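Local coordinates for protein phosphodiesterase (Salpingoeca rosetta, PDB 7CJ3) that carries covalently bound retinal in a helical transmembrane domain of the bacteriorhodopsin-like family, at residues A96-V101 with C138-Y143; M231-F236 with Y262-G267; P237-L242 with E254-V259. One frame throughout, in Å; residues are numbered along the deposited sequence.

How the contacts relate
From the N terminus, helix 86-111 is followed by the small hairpin 117-118/125-126 and by helix 128-149, which returns to pack on it in contact 1. That closes a first loop, complete before the other two contacts open. After helices 153-173 and 178-207 the chain reaches 231-236, on helices 219-233 and 235-245, which waits for 262-267 to close contact 2. Contact 3 is nested inside this second loop, joining 237-242 to 254-259 on helices 235-245 and 250-277, with its centre about 11 Å from that of contact 2. Contacts 1 and 2 touch through Leu141 and Lys265 and through Leu142 and Trp233. Retinal runs past all three.

Contact 1: A96-V101 with C138-Y143; sequences AYVDGV and CPTLLY. With OLC ((2R)-2,3-dihydroxypropyl (9Z)-octadec-9-enoate), chain Q; RET (retinal), chain K; OLC ((2R)-2,3-dihydroxypropyl (9Z)-octadec-9-enoate), chain R.
Val98 of helix 86-111 points toward helix 128-149, and both its methyls meet Thr140 or Leu141 there. Walking along the latter helix, Cys138 lays its SG against the polyene of retinal, next to C12 and C13. Pro139 has no N-H to give to the preceding turn, and the helix is kinked here. Thr140 divides its two branches. CG2, anti to the backbone N, slides past Val98 to lie 4.1 Å from Val98 CG1, and it also lies 3.3 Å from C3 of a monoolein chain (chain R). OG1 is hydrogen-bonded to Ile136 O, one turn back, so that a polar group can sit among apolar neighbours. Leu141 forks between two surfaces: its CD2 lies 4.0 Å from Val98 CG2, and its CD1 lies 3.9 Å from retinal C15. A branched aliphatic residue suits this wedge between helix and ligand. Tyr143 lies near the same end of lipid chain R. Across the contact, the ring of Tyr97 lies against another such lipid (chain Q), C6 being 3.8 Å above its centre. This apolar packing of few side chains, with lipid outside and retinal inside, belongs to the transmembrane helix bundle of the bacteriorhodopsin-like fold.

Contact 2: M231-F236 with Y262-G267; sequences MSWSIF and YAAKVG. With RET (retinal), chain K; OLC ((2R)-2,3-dihydroxypropyl (9Z)-octadec-9-enoate), chain L.
One water joins Trp233 to Ala264: it accepts from Trp233 NE1 at 2.9 Å and donates to Ala264 O at 2.8 Å. The bridge lies beside the retinal pocket of a bacteriorhodopsin-like helix bundle, and it probably helps hold the indole's orientation. Besides the water, Trp233 CD1 meets Ala264 CB at 3.9 Å. The backbones come close here, Ser232 CA and Ala264 CA being 4.9 Å apart, as two small residues permit. Ser232 CB and OG rest against Ala264, and the hydroxyl is hydrogen-bonded to Glu228 O in its own helix. Two aromatic faces line the chromophore. The C20 methyl of retinal stands 3.4 Å above the indole plane, displaced toward the rim, while the Phe236 ring lies with a face to C12. On the far side of helix 250-277, Tyr262 meets Phe71 of the second subunit edge-to-face. Lys265 carries the retinal, consistent with the Schiff-base lysine of this family, and its nitrogen is also hydrogen-bonded to Asp261 and weakly to Glu133. The lysine chain runs nearly extended until it bends at its last torsion (chi4 68°), which brings NZ to its covalent bond with retinal C15.

Contact 3: P237-L242 with E254-V259; sequences PLVEFL and EAMNCV. With OLC ((2R)-2,3-dihydroxypropyl (9Z)-octadec-9-enoate), chain L; RET (retinal), chain K.
Apolar contact centres on Val239, whose two methyls divide between Met256 and Asn257. Its CG2 lies 3.6 Å from Met256 CE and 3.7 Å from Met256 CB. The thioether chain runs extended from CB and then turns at its last torsion (chi3 50°), which folds the terminal methyl back beside the valine; an unbranched, flexible residue can make such a bend at the partly exposed margin of the interface. The other methyl, CG1, stands anti to the backbone N (chi1 174°) and lies against the amide of Asn257, 3.7 Å from ND2, an approach by contact alone.

Polar bonds here stay within a helix or lead outward. Asn257 ND2 gives a weak hydrogen bond to Glu254 OE1, 3.5 Å long with an angle of 143° at the hydrogen. Glu254 also forms salt bridges to Arg243 and Arg130, and Arg243 pairs with Glu240 as well, so this arginine probably eases the repulsion between the two carboxylates. In the bacteriorhodopsin-like bundle these are neighbouring antiparallel helices, 235-245 and 250-277, consecutive along the chain.

Ligand and lipid contacts occupy other sides. Pro237, a rigid ring at the pocket wall, places CD 3.7 Å from retinal C7 and CB 3.8 Å from retinal C5. On helix 250-277, on a different side from Val239's partners, Ala255 CB, Cys258 CB and Val259 CG2 receive the oleoyl chain of monoolein (chain L), with Cys258 CB 3.5 Å from its C12.

Contact 1: A96-V101 with C138-Y143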
loop_
_atom_site.group_PDB
_atom_site.type_symbol
_atom_site.label_atom_id
_atom_site.label_comp_id
_atom_site.label_asym_id
_atom_site.label_seq_id
_atom_site.Cartn_x
_atom_site.Cartn_y
_atom_site.Cartn_z
ATOM N N ALA B 96 -3.238 12.595 6.587
ATOM C CA ALA B 96 -2.446 12.959 5.395
ATOM C C ALA B 96 -1.004 13.315 5.800
ATOM O O ALA B 96 -0.102 12.794 5.138
ATOM C CB ALA B 96 -3.132 14.074 4.659
ATOM N N TYR B 97 -0.798 14.126 6.860
ATOM C CA TYR B 97 0.540 14.563 7.350
ATOM C C TYR B 97 1.300 13.372 7.944
ATOM O O TYR B 97 2.490 13.144 7.602
ATOM C CB TYR B 97 0.445 15.697 8.380
ATOM C CG TYR B 97 0.099 17.037 7.764
ATOM C CD1 TYR B 97 -1.157 17.621 7.901
ATOM C CD2 TYR B 97 1.057 17.737 7.039
ATOM C CE1 TYR B 97 -1.448 18.852 7.319
ATOM C CE2 TYR B 97 0.779 18.956 6.439
ATOM C CZ TYR B 97 -0.480 19.517 6.575
ATOM O OH TYR B 97 -0.723 20.727 5.978
ATOM N N VAL B 98 0.636 12.621 8.821
ATOM C CA VAL B 98 1.262 11.440 9.471
ATOM C C VAL B 98 1.765 10.489 8.390
ATOM O O VAL B 98 2.932 10.076 8.465
ATOM C CB VAL B 98 0.402 10.702 10.499
ATOM C CG1 VAL B 98 0.172 11.568 11.730
ATOM C CG2 VAL B 98 -0.899 10.203 9.925
ATOM N N ASP B 99 0.945 10.222 7.375
ATOM C CA ASP B 99 1.266 9.248 6.293
ATOM C C ASP B 99 2.371 9.814 5.404
ATOM O O ASP B 99 3.246 9.048 4.988
ATOM C CB ASP B 99 0.006 8.889 5.505
ATOM C CG ASP B 99 -0.840 7.853 6.227
ATOM O OD1 ASP B 99 -0.429 7.407 7.339
ATOM O OD2 ASP B 99 -1.871 7.478 5.683
ATOM N N GLY B 100 2.316 11.106 5.112
ATOM C CA GLY B 100 3.387 11.807 4.393
ATOM C C GLY B 100 4.702 11.752 5.151
ATOM O O GLY B 100 5.743 11.496 4.509
ATOM N N VAL B 101 4.678 12.018 6.463
ATOM C CA VAL B 101 5.914 12.026 7.288
ATOM C C VAL B 101 6.529 10.638 7.177
ATOM O O VAL B 101 7.747 10.539 6.946
ATOM C CB VAL B 101 5.653 12.414 8.756
ATOM C CG1 VAL B 101 6.877 12.162 9.640
ATOM C CG2 VAL B 101 5.216 13.860 8.871
ATOM N N CYS B 138 3.215 9.364 16.320
ATOM C CA CYS B 138 2.424 8.614 17.334
ATOM C C CYS B 138 1.700 9.573 18.277
ATOM O O CYS B 138 0.515 9.393 18.572
ATOM C CB CYS B 138 3.269 7.653 18.150
ATOM S SG CYS B 138 3.886 6.292 17.132
ATOM N N PRO B 139 2.397 10.576 18.851
ATOM C CA PRO B 139 1.700 11.572 19.663
ATOM C C PRO B 139 0.629 12.334 18.859
ATOM O O PRO B 139 -0.364 12.700 19.445
ATOM C CB PRO B 139 2.840 12.422 20.237
ATOM C CG PRO B 139 4.043 11.474 20.194
ATOM C CD PRO B 139 3.861 10.737 18.889
ATOM N N THR B 140 0.795 12.493 17.547
ATOM C CA THR B 140 -0.195 13.183 16.672
ATOM C C THR B 140 -1.403 12.256 16.442
ATOM O O THR B 140 -2.549 12.776 16.387
ATOM C CB THR B 140 0.405 13.642 15.333
ATOM O OG1 THR B 140 1.561 14.475 15.507
ATOM C CG2 THR B 140 -0.612 14.404 14.516
ATOM N N LEU B 141 -1.163 10.949 16.283
ATOM C CA LEU B 141 -2.238 9.928 16.115
ATOM C C LEU B 141 -3.089 9.874 17.396
ATOM O O LEU B 141 -4.329 9.732 17.285
ATOM C CB LEU B 141 -1.625 8.558 15.801
ATOM C CG LEU B 141 -1.169 8.363 14.357
ATOM C CD1 LEU B 141 -0.628 6.959 14.138
ATOM C CD2 LEU B 141 -2.295 8.665 13.378
ATOM N N LEU B 142 -2.450 9.990 18.564
ATOM C CA LEU B 142 -3.145 10.021 19.869
ATOM C C LEU B 142 -4.024 11.272 19.945
ATOM O O LEU B 142 -5.158 11.162 20.435
ATOM C CB LEU B 142 -2.109 9.988 21.001
ATOM C CG LEU B 142 -1.479 8.623 21.245
ATOM C CD1 LEU B 142 -0.350 8.730 22.253
ATOM C CD2 LEU B 142 -2.536 7.615 21.692
ATOM N N TYR B 143 -3.526 12.423 19.481
ATOM C CA TYR B 143 -4.290 13.695 19.491
ATOM C C TYR B 143 -5.509 13.522 18.582
ATOM O O TYR B 143 -6.590 14.026 18.888
ATOM C CB TYR B 143 -3.408 14.882 19.088
ATOM C CG TYR B 143 -4.183 16.113 18.683
ATOM C CD1 TYR B 143 -4.650 17.009 19.633
ATOM C CD2 TYR B 143 -4.483 16.359 17.351
ATOM C CE1 TYR B 143 -5.385 18.124 19.266
ATOM C CE2 TYR B 143 -5.212 17.470 16.968
ATOM C CZ TYR B 143 -5.680 18.345 17.931
ATOM O OH TYR B 143 -6.410 19.435 17.555
HETATM C C18 OLC Q . 0.900 12.020 -2.757
HETATM C C10 OLC Q . 2.765 15.823 3.788
HETATM C C9 OLC Q . 1.509 16.286 3.727
HETATM C C17 OLC Q . 2.370 12.006 -2.370
HETATM C C11 OLC Q . 3.246 15.043 2.589
HETATM C C8 OLC Q . 0.605 16.014 2.533
HETATM C C24 OLC Q . -4.924 26.294 6.007
HETATM C C16 OLC Q . 2.649 12.546 -0.948
HETATM C C12 OLC Q . 4.739 14.749 2.484
HETATM C C7 OLC Q . -0.545 17.004 2.376
HETATM C C15 OLC Q . 4.166 12.454 -0.626
HETATM C C13 OLC Q . 5.019 14.204 1.064
HETATM C C6 OLC Q . -1.401 17.189 3.622
HETATM C C14 OLC Q . 4.597 12.743 0.814
HETATM C C5 OLC Q . -2.838 17.612 3.227
HETATM C C4 OLC Q . -3.194 19.071 3.518
HETATM C C3 OLC Q . -4.440 19.221 4.389
HETATM C C2 OLC Q . -4.404 20.504 5.233
HETATM C C21 OLC Q . -5.301 23.819 5.822
HETATM C C1 OLC Q . -4.962 21.712 4.481
HETATM C C22 OLC Q . -5.622 25.184 5.181
HETATM O O19 OLC Q . -4.694 21.918 3.304
HETATM O O25 OLC Q . -4.142 27.253 5.260
HETATM O O23 OLC Q . -5.249 25.193 3.789
HETATM O O20 OLC Q . -5.842 22.688 5.142
HETATM C C1 RET K . 9.306 0.486 21.580
HETATM C C2 RET K . 10.384 0.294 22.648
HETATM C C3 RET K . 10.148 -0.837 23.546
HETATM C C4 RET K . 8.801 -0.720 24.226
HETATM C C5 RET K . 7.706 -0.123 23.386
HETATM C C6 RET K . 7.887 0.322 22.119
HETATM C C7 RET K . 6.709 0.680 21.316
HETATM C C8 RET K . 6.653 1.281 20.062
HETATM C C9 RET K . 5.516 1.828 19.399
HETATM C C10 RET K . 5.601 2.463 18.134
HETATM C C11 RET K . 4.559 2.875 17.293
HETATM C C12 RET K . 4.611 3.393 16.003
HETATM C C13 RET K . 3.539 3.843 15.214
HETATM C C14 RET K . 3.770 4.427 13.982
HETATM C C15 RET K . 2.889 5.375 13.306
HETATM C C16 RET K . 9.530 1.915 21.054
HETATM C C17 RET K . 9.580 -0.513 20.441
HETATM C C18 RET K . 6.390 -0.079 24.136
HETATM C C19 RET K . 4.150 1.742 20.008
HETATM C C20 RET K . 2.150 3.647 15.739
HETATM C C18 OLC R . 5.539 20.340 21.247
HETATM C C10 OLC R . 1.521 24.439 17.667
HETATM C C9 OLC R . 1.507 23.142 17.340
HETATM C C17 OLC R . 6.261 21.680 21.218
HETATM C C11 OLC R . 2.180 24.978 18.918
HETATM C C8 OLC R . 2.153 22.023 18.162
HETATM C C16 OLC R . 5.311 22.882 21.203
HETATM C C12 OLC R . 3.684 25.103 18.686
HETATM C C7 OLC R . 1.202 20.816 18.318
HETATM C C15 OLC R . 6.019 24.240 21.320
HETATM C C13 OLC R . 4.431 25.700 19.895
HETATM C C6 OLC R . 1.482 19.607 17.417
HETATM C C14 OLC R . 5.848 25.119 20.076
HETATM C C5 OLC R . 0.307 18.611 17.454
HETATM C C4 OLC R . 0.365 17.555 16.332
HETATM C C3 OLC R . -0.791 17.642 15.332
#

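Contact 2: M231-F236 with Y262-G267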
loop_
_atom_site.group_PDB
_atom_site.type_symbol
_atom_site.label_atom_id
_atom_site.label_comp_id
_atom_site.label_asym_id
_atom_site.label_seq_id
_atom_site.Cartn_x
_atom_site.Cartn_y
_atom_site.Cartn_z
ATOM N N MET B 231 -4.074 -3.825 18.322
ATOM C CA MET B 231 -3.547 -4.954 17.528
ATOM C C MET B 231 -2.247 -4.497 16.871
ATOM O O MET B 231 -1.207 -5.131 17.140
ATOM C CB MET B 231 -4.581 -5.436 16.505
ATOM C CG MET B 231 -4.081 -6.250 15.334
ATOM S SD MET B 231 -4.031 -8.048 15.646
ATOM C CE MET B 231 -2.525 -8.544 14.798
ATOM N N SER B 232 -2.284 -3.388 16.119
ATOM C CA SER B 232 -1.167 -2.892 15.269
ATOM C C SER B 232 0.024 -2.411 16.109
ATOM O O SER B 232 1.123 -2.848 15.833
ATOM C CB SER B 232 -1.645 -1.818 14.338
ATOM O OG SER B 232 -2.277 -0.760 15.034
ATOM N N TRP B 233 -0.191 -1.545 17.101
ATOM C CA TRP B 233 0.893 -0.853 17.844
ATOM C C TRP B 233 1.667 -1.861 18.688
ATOM O O TRP B 233 2.839 -1.590 19.022
ATOM C CB TRP B 233 0.349 0.246 18.758
ATOM C CG TRP B 233 -0.154 1.484 18.086
ATOM C CD1 TRP B 233 -0.806 1.599 16.890
ATOM C CD2 TRP B 233 -0.099 2.810 18.635
ATOM N NE1 TRP B 233 -1.148 2.907 16.655
ATOM C CE2 TRP B 233 -0.723 3.669 17.707
ATOM C CE3 TRP B 233 0.396 3.342 19.828
ATOM C CZ2 TRP B 233 -0.859 5.035 17.943
ATOM C CZ3 TRP B 233 0.273 4.693 20.054
ATOM C CH2 TRP B 233 -0.348 5.523 19.121
ATOM N N SER B 234 1.029 -2.962 19.073
ATOM C CA SER B 234 1.631 -3.965 19.986
ATOM C C SER B 234 2.732 -4.726 19.262
ATOM O O SER B 234 3.511 -5.384 19.919
ATOM C CB SER B 234 0.596 -4.873 20.521
ATOM O OG SER B 234 -0.136 -4.223 21.555
ATOM N N ILE B 235 2.824 -4.600 17.951
ATOM C CA ILE B 235 3.797 -5.409 17.174
ATOM C C ILE B 235 5.198 -4.865 17.414
ATOM O O ILE B 235 6.121 -5.664 17.493
ATOM C CB ILE B 235 3.368 -5.492 15.698
ATOM C CG1 ILE B 235 2.122 -6.366 15.602
ATOM C CG2 ILE B 235 4.482 -6.019 14.822
ATOM C CD1 ILE B 235 1.225 -5.966 14.486
ATOM N N PHE B 236 5.342 -3.563 17.610
ATOM C CA PHE B 236 6.685 -2.923 17.763
ATOM C C PHE B 236 7.384 -3.449 19.017
ATOM O O PHE B 236 8.460 -4.027 18.902
ATOM C CB PHE B 236 6.568 -1.403 17.691
ATOM C CG PHE B 236 5.828 -0.958 16.462
ATOM C CD1 PHE B 236 6.408 -1.099 15.210
ATOM C CD2 PHE B 236 4.538 -0.471 16.555
ATOM C CE1 PHE B 236 5.725 -0.709 14.075
ATOM C CE2 PHE B 236 3.855 -0.094 15.414
ATOM C CZ PHE B 236 4.451 -0.210 14.178
ATOM N N TYR B 262 2.980 0.579 8.572
ATOM C CA TYR B 262 1.991 0.779 7.497
ATOM C C TYR B 262 0.601 0.421 8.024
ATOM O O TYR B 262 -0.322 1.258 7.898
ATOM C CB TYR B 262 2.354 -0.037 6.261
ATOM C CG TYR B 262 1.361 0.181 5.148
ATOM C CD1 TYR B 262 1.295 1.387 4.474
ATOM C CD2 TYR B 262 0.446 -0.797 4.802
ATOM C CE1 TYR B 262 0.362 1.606 3.473
ATOM C CE2 TYR B 262 -0.477 -0.601 3.792
ATOM C CZ TYR B 262 -0.534 0.609 3.138
ATOM O OH TYR B 262 -1.459 0.817 2.159
ATOM N N ALA B 263 0.463 -0.788 8.584
ATOM C CA ALA B 263 -0.803 -1.332 9.113
ATOM C C ALA B 263 -1.377 -0.338 10.123
ATOM O O ALA B 263 -2.538 0.051 9.950
ATOM C CB ALA B 263 -0.568 -2.675 9.747
ATOM N N ALA B 264 -0.589 0.077 11.121
ATOM C CA ALA B 264 -1.053 0.961 12.210
ATOM C C ALA B 264 -1.723 2.201 11.623
ATOM O O ALA B 264 -2.815 2.582 12.123
ATOM C CB ALA B 264 0.095 1.354 13.104
ATOM N N LYS B 265 -1.110 2.794 10.595
ATOM C CA LYS B 265 -1.545 4.095 10.022
ATOM C C LYS B 265 -2.697 3.889 9.036
ATOM O O LYS B 265 -3.721 4.562 9.212
ATOM C CB LYS B 265 -0.334 4.832 9.444
ATOM C CG LYS B 265 0.719 5.049 10.526
ATOM C CD LYS B 265 1.738 6.089 10.187
ATOM C CE LYS B 265 2.435 6.687 11.384
ATOM N NZ LYS B 265 3.301 5.699 12.054
ATOM N N VAL B 266 -2.585 3.018 8.035
ATOM C CA VAL B 266 -3.630 2.962 6.965
ATOM C C VAL B 266 -4.893 2.302 7.520
ATOM O O VAL B 266 -5.997 2.534 6.958
ATOM C CB VAL B 266 -3.151 2.230 5.713
ATOM C CG1 VAL B 266 -1.912 2.913 5.134
ATOM C CG2 VAL B 266 -2.911 0.756 6.012
ATOM N N GLY B 267 -4.728 1.502 8.571
ATOM C CA GLY B 267 -5.844 0.954 9.350
ATOM C C GLY B 267 -6.809 2.043 9.774
ATOM O O GLY B 267 -8.007 1.782 9.693
HETATM C C1 RET K . 9.306 0.486 21.580
HETATM C C2 RET K . 10.384 0.294 22.648
HETATM C C3 RET K . 10.148 -0.837 23.546
HETATM C C4 RET K . 8.801 -0.720 24.226
HETATM C C5 RET K . 7.706 -0.123 23.386
HETATM C C6 RET K . 7.887 0.322 22.119
HETATM C C7 RET K . 6.709 0.680 21.316
HETATM C C8 RET K . 6.653 1.281 20.062
HETATM C C9 RET K . 5.516 1.828 19.399
HETATM C C10 RET K . 5.601 2.463 18.134
HETATM C C11 RET K . 4.559 2.875 17.293
HETATM C C12 RET K . 4.611 3.393 16.003
HETATM C C13 RET K . 3.539 3.843 15.214
HETATM C C14 RET K . 3.770 4.427 13.982
HETATM C C15 RET K . 2.889 5.375 13.306
HETATM C C16 RET K . 9.530 1.915 21.054
HETATM C C17 RET K . 9.580 -0.513 20.441
HETATM C C18 RET K . 6.390 -0.079 24.136
HETATM C C19 RET K . 4.150 1.742 20.008
HETATM C C20 RET K . 2.150 3.647 15.739
HETATM C C18 OLC L . 1.807 -2.700 2.833
HETATM C C10 OLC L . 8.305 -6.346 4.247
HETATM C C9 OLC L . 7.851 -7.608 4.144
HETATM C C17 OLC L . 3.178 -2.062 3.042
HETATM C C11 OLC L . 8.196 -5.301 3.162
HETATM C C8 OLC L . 7.164 -8.034 2.867
HETATM C C24 OLC L . 16.963 -14.484 1.107
HETATM C C16 OLC L . 4.015 -2.426 1.873
HETATM C C12 OLC L . 7.623 -4.123 3.849
HETATM C C7 OLC L . 6.591 -9.406 3.024
HETATM C C15 OLC L . 4.356 -3.914 1.962
HETATM C C13 OLC L . 6.583 -3.439 3.022
HETATM C C6 OLC L . 7.689 -10.396 3.388
HETATM C C14 OLC L . 5.349 -4.296 3.060
HETATM C C5 OLC L . 8.823 -10.562 2.407
HETATM C C4 OLC L . 10.098 -10.463 3.190
HETATM C C3 OLC L . 11.277 -10.838 2.299
HETATM C C2 OLC L . 11.315 -12.315 1.964
HETATM C C21 OLC L . 14.651 -14.336 1.850
HETATM C C1 OLC L . 12.684 -12.819 2.324
HETATM C C22 OLC L . 15.646 -13.696 0.903
HETATM O O19 OLC L . 13.238 -12.322 3.302
HETATM O O25 OLC L . 18.130 -13.721 0.739
HETATM O O23 OLC L . 15.123 -13.667 -0.476
HETATM O O20 OLC L . 13.342 -13.863 1.522
HETATM O O HOH W 1 -3.310 3.402 14.763
#

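Contact 3: P237-L242 with E254-V259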
loop_
_atom_site.group_PDB
_atom_site.type_symbol
_atom_site.label_atom_id
_atom_site.label_comp_id
_atom_site.label_asym_id
_atom_site.label_seq_id
_atom_site.Cartn_x
_atom_site.Cartn_y
_atom_site.Cartn_z
ATOM N N PRO B 237 6.784 -3.325 20.227
ATOM C CA PRO B 237 7.407 -3.851 21.437
ATOM C C PRO B 237 7.709 -5.344 21.293
ATOM O O PRO B 237 8.742 -5.766 21.775
ATOM C CB PRO B 237 6.389 -3.599 22.552
ATOM C CG PRO B 237 5.088 -3.245 21.857
ATOM C CD PRO B 237 5.480 -2.701 20.499
ATOM N N LEU B 238 6.838 -6.095 20.604
ATOM C CA LEU B 238 7.024 -7.550 20.387
ATOM C C LEU B 238 8.251 -7.768 19.497
ATOM O O LEU B 238 9.101 -8.560 19.877
ATOM C CB LEU B 238 5.758 -8.155 19.775
ATOM C CG LEU B 238 5.725 -9.693 19.687
ATOM C CD1 LEU B 238 6.201 -10.365 20.969
ATOM C CD2 LEU B 238 4.328 -10.198 19.381
ATOM N N VAL B 239 8.381 -7.056 18.381
ATOM C CA VAL B 239 9.565 -7.212 17.488
ATOM C C VAL B 239 10.846 -6.921 18.275
ATOM O O VAL B 239 11.802 -7.718 18.179
ATOM C CB VAL B 239 9.478 -6.314 16.251
ATOM C CG1 VAL B 239 10.768 -6.400 15.437
ATOM C CG2 VAL B 239 8.270 -6.693 15.414
ATOM N N GLU B 240 10.861 -5.827 19.031
ATOM C CA GLU B 240 12.062 -5.381 19.775
ATOM C C GLU B 240 12.457 -6.468 20.793
ATOM O O GLU B 240 13.628 -6.894 20.787
ATOM C CB GLU B 240 11.824 -3.992 20.381
ATOM C CG GLU B 240 13.007 -3.031 20.196
ATOM C CD GLU B 240 13.935 -3.231 19.000
ATOM O OE1 GLU B 240 14.948 -3.969 19.120
ATOM O OE2 GLU B 240 13.627 -2.681 17.915
ATOM N N PHE B 241 11.514 -6.952 21.592
ATOM C CA PHE B 241 11.725 -8.034 22.592
ATOM C C PHE B 241 12.375 -9.266 21.958
ATOM O O PHE B 241 13.403 -9.722 22.463
ATOM C CB PHE B 241 10.408 -8.485 23.223
ATOM C CG PHE B 241 10.620 -9.514 24.294
ATOM C CD1 PHE B 241 11.177 -9.149 25.514
ATOM C CD2 PHE B 241 10.320 -10.851 24.072
ATOM C CE1 PHE B 241 11.377 -10.093 26.511
ATOM C CE2 PHE B 241 10.559 -11.803 25.054
ATOM C CZ PHE B 241 11.080 -11.416 26.275
ATOM N N LEU B 242 11.765 -9.790 20.895
ATOM C CA LEU B 242 12.158 -11.047 20.203
ATOM C C LEU B 242 13.516 -10.901 19.514
ATOM O O LEU B 242 14.237 -11.917 19.424
ATOM C CB LEU B 242 11.089 -11.392 19.169
ATOM C CG LEU B 242 9.800 -11.975 19.749
ATOM C CD1 LEU B 242 8.693 -12.031 18.704
ATOM C CD2 LEU B 242 10.060 -13.356 20.319
ATOM N N GLU B 254 12.905 -6.085 10.820
ATOM C CA GLU B 254 12.729 -4.864 9.985
ATOM C C GLU B 254 11.475 -5.014 9.118
ATOM O O GLU B 254 10.669 -4.046 9.053
ATOM C CB GLU B 254 14.009 -4.609 9.183
ATOM C CG GLU B 254 15.138 -4.071 10.063
ATOM C CD GLU B 254 14.694 -2.906 10.931
ATOM O OE1 GLU B 254 14.417 -3.135 12.109
ATOM O OE2 GLU B 254 14.567 -1.789 10.418
ATOM N N ALA B 255 11.284 -6.205 8.540
ATOM C CA ALA B 255 10.100 -6.560 7.726
ATOM C C ALA B 255 8.839 -6.379 8.575
ATOM O O ALA B 255 7.922 -5.670 8.169
ATOM C CB ALA B 255 10.236 -7.970 7.209
ATOM N N MET B 256 8.815 -6.978 9.760
ATOM C CA MET B 256 7.614 -6.920 10.628
ATOM C C MET B 256 7.347 -5.451 10.983
ATOM O O MET B 256 6.170 -5.049 10.969
ATOM C CB MET B 256 7.802 -7.779 11.879
ATOM C CG MET B 256 7.907 -9.266 11.551
ATOM S SD MET B 256 8.315 -10.375 12.958
ATOM C CE MET B 256 7.133 -9.854 14.202
ATOM N N ASN B 257 8.405 -4.654 11.212
ATOM C CA ASN B 257 8.267 -3.235 11.620
ATOM C C ASN B 257 7.583 -2.440 10.506
ATOM O O ASN B 257 6.607 -1.719 10.814
ATOM C CB ASN B 257 9.608 -2.630 11.997
ATOM C CG ASN B 257 10.010 -2.953 13.417
ATOM O OD1 ASN B 257 9.204 -2.869 14.342
ATOM N ND2 ASN B 257 11.278 -3.275 13.600
ATOM N N CYS B 258 8.065 -2.611 9.269
ATOM C CA CYS B 258 7.555 -1.949 8.037
ATOM C C CYS B 258 6.064 -2.241 7.847
ATOM O O CYS B 258 5.291 -1.262 7.650
ATOM C CB CYS B 258 8.318 -2.409 6.805
ATOM S SG CYS B 258 10.063 -1.932 6.870
ATOM N N VAL B 259 5.692 -3.526 7.942
ATOM C CA VAL B 259 4.288 -4.007 7.797
ATOM C C VAL B 259 3.419 -3.417 8.922
ATOM O O VAL B 259 2.318 -2.938 8.620
ATOM C CB VAL B 259 4.223 -5.552 7.758
ATOM C CG1 VAL B 259 2.789 -6.059 7.559
ATOM C CG2 VAL B 259 5.132 -6.129 6.672
HETATM C C18 OLC L . 1.807 -2.700 2.833
HETATM C C10 OLC L . 8.305 -6.346 4.247
HETATM C C9 OLC L . 7.851 -7.608 4.144
HETATM C C17 OLC L . 3.178 -2.062 3.042
HETATM C C11 OLC L . 8.196 -5.301 3.162
HETATM C C8 OLC L . 7.164 -8.034 2.867
HETATM C C24 OLC L . 16.963 -14.484 1.107
HETATM C C16 OLC L . 4.015 -2.426 1.873
HETATM C C12 OLC L . 7.623 -4.123 3.849
HETATM C C7 OLC L . 6.591 -9.406 3.024
HETATM C C15 OLC L . 4.356 -3.914 1.962
HETATM C C13 OLC L . 6.583 -3.439 3.022
HETATM C C6 OLC L . 7.689 -10.396 3.388
HETATM C C14 OLC L . 5.349 -4.296 3.060
HETATM C C5 OLC L . 8.823 -10.562 2.407
HETATM C C4 OLC L . 10.098 -10.463 3.190
HETATM C C3 OLC L . 11.277 -10.838 2.299
HETATM C C2 OLC L . 11.315 -12.315 1.964
HETATM C C21 OLC L . 14.651 -14.336 1.850
HETATM C C1 OLC L . 12.684 -12.819 2.324
HETATM C C22 OLC L . 15.646 -13.696 0.903
HETATM O O19 OLC L . 13.238 -12.322 3.302
HETATM O O25 OLC L . 18.130 -13.721 0.739
HETATM O O23 OLC L . 15.123 -13.667 -0.476
HETATM O O20 OLC L . 13.342 -13.863 1.522
HETATM C C1 RET K . 9.306 0.486 21.580
HETATM C C2 RET K . 10.384 0.294 22.648
HETATM C C3 RET K . 10.148 -0.837 23.546
HETATM C C4 RET K . 8.801 -0.720 24.226
HETATM C C5 RET K . 7.706 -0.123 23.386
HETATM C C6 RET K . 7.887 0.322 22.119
HETATM C C7 RET K . 6.709 0.680 21.316
HETATM C C8 RET K . 6.653 1.281 20.062
HETATM C C9 RET K . 5.516 1.828 19.399
HETATM C C10 RET K . 5.601 2.463 18.134
HETATM C C11 RET K . 4.559 2.875 17.293
HETATM C C12 RET K . 4.611 3.393 16.003
HETATM C C13 RET K . 3.539 3.843 15.214
HETATM C C14 RET K . 3.770 4.427 13.982
HETATM C C15 RET K . 2.889 5.375 13.306
HETATM C C16 RET K . 9.530 1.915 21.054
HETATM C C17 RET K . 9.580 -0.513 20.441
HETATM C C18 RET K . 6.390 -0.079 24.136
HETATM C C19 RET K . 4.150 1.742 20.008
HETATM C C20 RET K . 2.150 3.647 15.739
#